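Local coordinates for protein TRAP dicarboxylate transporter-DctP subunit (Desulfovibrio desulfuricans subsp. desulfuricans, PDB 4NHB) that binds sn-glycerol-3-phosphate as the periplasmic solute-binding component of a TRAP transporter, probably delivering it to the membrane subunits for uptake, at residues M168-L177 with D202-A214. Residues are numbered along the deposited sequence; the frame is centred on the assembly and turned at random.
With G3P (sn-glycerol-3-phosphate), chain P.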
# COMPACT_ATOMS: atom_id res chain seq x y z
N MET A 168 -25.25 -0.55 1.48
CA MET A 168 -24.19 0.44 1.69
C MET A 168 -23.27 0.45 0.51
O MET A 168 -22.68 -0.55 0.22
CB MET A 168 -23.35 0.10 2.90
CG MET A 168 -23.97 0.51 4.21
SD MET A 168 -22.70 0.47 5.47
CE MET A 168 -22.12 2.15 5.44
N ARG A 169 -23.16 1.58 -0.17
CA ARG A 169 -22.29 1.68 -1.31
C ARG A 169 -20.89 2.00 -0.80
O ARG A 169 -20.60 3.15 -0.50
CB ARG A 169 -22.75 2.79 -2.25
CG ARG A 169 -24.11 2.53 -2.91
CD ARG A 169 -24.61 3.78 -3.64
NE ARG A 169 -25.41 3.42 -4.81
CZ ARG A 169 -26.69 3.03 -4.77
NH1 ARG A 169 -27.32 2.73 -5.90
NH2 ARG A 169 -27.34 2.94 -3.61
N MET A 170 -20.02 1.00 -0.68
CA MET A 170 -18.67 1.31 -0.16
C MET A 170 -17.63 1.38 -1.28
O MET A 170 -17.54 0.51 -2.13
CB MET A 170 -18.23 0.29 0.88
CG MET A 170 -19.16 0.09 2.02
SD MET A 170 -19.22 1.45 3.14
CE MET A 170 -17.87 1.07 4.23
N ARG A 171 -16.81 2.41 -1.24
CA ARG A 171 -15.67 2.47 -2.15
C ARG A 171 -14.75 1.29 -1.91
O ARG A 171 -14.54 0.88 -0.79
CB ARG A 171 -14.89 3.75 -1.95
CG ARG A 171 -13.77 3.94 -2.98
CD ARG A 171 -12.38 3.64 -2.37
NE ARG A 171 -11.33 3.49 -3.38
CZ ARG A 171 -10.03 3.44 -3.11
NH1 ARG A 171 -9.60 3.51 -1.86
NH2 ARG A 171 -9.17 3.28 -4.08
N VAL A 172 -14.20 0.75 -2.99
CA VAL A 172 -13.12 -0.22 -2.90
C VAL A 172 -12.13 0.13 -3.98
O VAL A 172 -12.50 0.71 -4.98
CB VAL A 172 -13.60 -1.67 -3.12
CG1 VAL A 172 -14.61 -2.04 -2.05
CG2 VAL A 172 -14.20 -1.84 -4.49
N PRO A 173 -10.86 -0.18 -3.75
CA PRO A 173 -9.85 -0.02 -4.81
C PRO A 173 -10.17 -0.97 -5.95
O PRO A 173 -10.73 -2.03 -5.68
CB PRO A 173 -8.56 -0.47 -4.12
CG PRO A 173 -8.73 -0.12 -2.68
CD PRO A 173 -10.24 -0.48 -2.45
N ASN A 174 -9.80 -0.61 -7.17
CA ASN A 174 -10.05 -1.45 -8.35
C ASN A 174 -8.90 -2.41 -8.57
O ASN A 174 -8.15 -2.31 -9.53
CB ASN A 174 -10.25 -0.59 -9.60
CG ASN A 174 -10.92 -1.37 -10.75
OD1 ASN A 174 -11.35 -2.50 -10.59
ND2 ASN A 174 -11.00 -0.74 -11.90
N ILE A 175 -8.76 -3.33 -7.63
CA ILE A 175 -7.71 -4.32 -7.61
C ILE A 175 -8.40 -5.61 -7.20
O ILE A 175 -9.24 -5.60 -6.32
CB ILE A 175 -6.61 -3.96 -6.53
CG1 ILE A 175 -6.03 -2.57 -6.75
CG2 ILE A 175 -5.52 -5.02 -6.54
CD1 ILE A 175 -4.94 -2.14 -5.71
N PRO A 176 -8.07 -6.73 -7.84
CA PRO A 176 -8.89 -7.91 -7.56
C PRO A 176 -9.00 -8.34 -6.08
O PRO A 176 -10.09 -8.63 -5.54
CB PRO A 176 -8.20 -8.98 -8.42
CG PRO A 176 -7.78 -8.21 -9.63
CD PRO A 176 -7.27 -6.89 -9.07
N LEU A 177 -7.88 -8.34 -5.38
CA LEU A 177 -7.93 -8.79 -4.00
C LEU A 177 -8.95 -7.98 -3.14
O LEU A 177 -9.56 -8.53 -2.22
CB LEU A 177 -6.50 -8.80 -3.42
CG LEU A 177 -6.00 -7.55 -2.73
CD1 LEU A 177 -6.43 -7.62 -1.30
CD2 LEU A 177 -4.47 -7.46 -2.80
N ASP A 202 -17.32 13.83 -1.83
CA ASP A 202 -18.02 15.12 -2.04
C ASP A 202 -19.33 14.98 -2.80
O ASP A 202 -20.26 15.76 -2.56
CB ASP A 202 -17.17 16.12 -2.83
CG ASP A 202 -16.03 16.72 -2.02
OD1 ASP A 202 -16.04 16.63 -0.77
OD2 ASP A 202 -15.13 17.30 -2.66
N GLN A 203 -19.38 14.02 -3.73
CA GLN A 203 -20.55 13.80 -4.57
C GLN A 203 -21.74 13.16 -3.82
O GLN A 203 -22.88 13.33 -4.22
CB GLN A 203 -20.19 12.94 -5.78
CG GLN A 203 -19.50 13.68 -6.92
CD GLN A 203 -18.96 12.74 -7.99
OE1 GLN A 203 -19.07 11.51 -7.89
NE2 GLN A 203 -18.39 13.32 -9.04
N GLY A 204 -21.48 12.39 -2.78
CA GLY A 204 -22.53 12.05 -1.83
C GLY A 204 -23.37 10.80 -2.05
O GLY A 204 -24.34 10.58 -1.31
N VAL A 205 -23.02 9.97 -3.04
CA VAL A 205 -23.78 8.73 -3.27
C VAL A 205 -23.18 7.56 -2.46
O VAL A 205 -23.94 6.85 -1.80
CB VAL A 205 -23.97 8.34 -4.80
CG1 VAL A 205 -24.92 9.38 -5.60
CG2 VAL A 205 -22.62 8.11 -5.49
N ILE A 206 -21.84 7.38 -2.49
CA ILE A 206 -21.19 6.33 -1.66
C ILE A 206 -21.30 6.66 -0.17
O ILE A 206 -21.24 7.83 0.22
CB ILE A 206 -19.68 6.10 -1.96
CG1 ILE A 206 -18.81 7.25 -1.47
CG2 ILE A 206 -19.45 5.86 -3.45
CD1 ILE A 206 -17.34 6.94 -1.47
N ASP A 207 -21.42 5.62 0.65
CA ASP A 207 -21.64 5.80 2.09
C ASP A 207 -20.36 5.65 2.90
O ASP A 207 -20.33 6.03 4.07
CB ASP A 207 -22.66 4.79 2.58
CG ASP A 207 -23.94 4.87 1.78
OD1 ASP A 207 -24.44 6.01 1.67
OD2 ASP A 207 -24.38 3.83 1.24
N GLY A 208 -19.32 5.10 2.28
CA GLY A 208 -18.03 4.94 2.95
C GLY A 208 -17.03 4.09 2.18
O GLY A 208 -17.09 4.00 0.95
N GLY A 209 -16.13 3.46 2.91
CA GLY A 209 -15.05 2.64 2.37
C GLY A 209 -14.17 2.16 3.50
O GLY A 209 -14.57 2.21 4.64
N ASP A 210 -12.95 1.67 3.22
CA ASP A 210 -12.00 1.42 4.29
C ASP A 210 -10.62 1.83 3.76
O ASP A 210 -10.29 1.55 2.60
CB ASP A 210 -11.96 -0.05 4.71
CG ASP A 210 -11.61 -0.97 3.57
OD1 ASP A 210 -12.51 -1.24 2.73
OD2 ASP A 210 -10.46 -1.46 3.48
N SER A 211 -9.86 2.50 4.62
CA SER A 211 -8.55 3.04 4.29
C SER A 211 -7.65 3.01 5.50
O SER A 211 -8.12 2.95 6.63
CB SER A 211 -8.66 4.48 3.83
OG SER A 211 -9.14 4.59 2.49
N PRO A 212 -6.33 3.08 5.26
CA PRO A 212 -5.45 3.37 6.40
C PRO A 212 -5.81 4.71 7.05
O PRO A 212 -6.33 5.61 6.36
CB PRO A 212 -4.05 3.47 5.74
CG PRO A 212 -4.15 2.71 4.47
CD PRO A 212 -5.59 2.91 3.99
N LEU A 213 -5.49 4.88 8.33
CA LEU A 213 -5.79 6.13 8.99
C LEU A 213 -5.06 7.29 8.37
O LEU A 213 -5.59 8.39 8.34
CB LEU A 213 -5.46 6.06 10.48
CG LEU A 213 -6.48 5.25 11.30
CD1 LEU A 213 -5.88 4.67 12.57
CD2 LEU A 213 -7.70 6.09 11.64
N ALA A 214 -3.88 7.04 7.83
CA ALA A 214 -3.14 8.11 7.19
C ALA A 214 -3.98 8.75 6.07
O ALA A 214 -3.98 9.96 5.89
CB ALA A 214 -1.79 7.59 6.62
O1 G3P P . -1.72 -1.34 -2.16
C1 G3P P . -3.00 -1.15 -2.70
C2 G3P P . -3.65 0.10 -2.08
O2 G3P P . -2.84 1.21 -2.33
C3 G3P P . -5.04 0.31 -2.70
O1P G3P P . -5.84 1.00 -1.79
O4P G3P P . -4.64 3.11 -1.76
O2P G3P P . -6.52 2.78 -3.44
O3P G3P P . -7.06 3.10 -1.03
P G3P P . -6.02 2.60 -2.03
O HOH W 1 -12.11 1.33 0.43
O HOH W 2 -11.02 3.76 0.75
O HOH W 3 -14.95 -1.04 1.53
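Arg169 and Asp207 clasp each other twice. The backbone N of Arg169 donates to Asp207 OD2 at 2.9 Å, meeting the oxygen on its anti side, 29° out of the carboxylate plane, and Asp207 N returns a bond to Arg169 O at 2.8 Å. The aspartate reaches back because its CG stands beside its own backbone N (chi1 -55°). Two residues on, Arg171 N donates to Gly208 O at 2.7 Å, and Met170 and Gly208 form a single parallel bridge. Beyond it the strands part. Met170, bent at chi2 and chi3, lays its sulfur along the backbone of Gly208, which has no side chain in its way, and brings CE to 3.2 Å from Gly209 N. On the other side Ile206 CD1 packs against Arg171 CB.

Where the backbones diverge, water takes over: one molecule accepts from Asp210 N and donates to Arg171 O, a second joins Arg171 O to Asp210 OD1, and a third links Arg171 NH1 to Asp210 O and Ser211 OG. The Arg171 chain starts with CG anti to the backbone N, then turns at chi2 (-104°) to bring its guanidinium to the phosphate, gripped by two nearly straight bonds, NH1 to G3P O3P at 2.7 Å and NH2 to G3P O2P at 2.8 Å. Pro173 N sits above one guanidinium face, toward its rim. Water and Met192 O, which accepts from NH2, help orient Arg171, while an Asp210 salt bridge links this network to Arg151, which itself hydrogen-bonds to sn-glycerol-3-phosphate. Arg171 would be expected to offset part of the anionic ligand's negative charge.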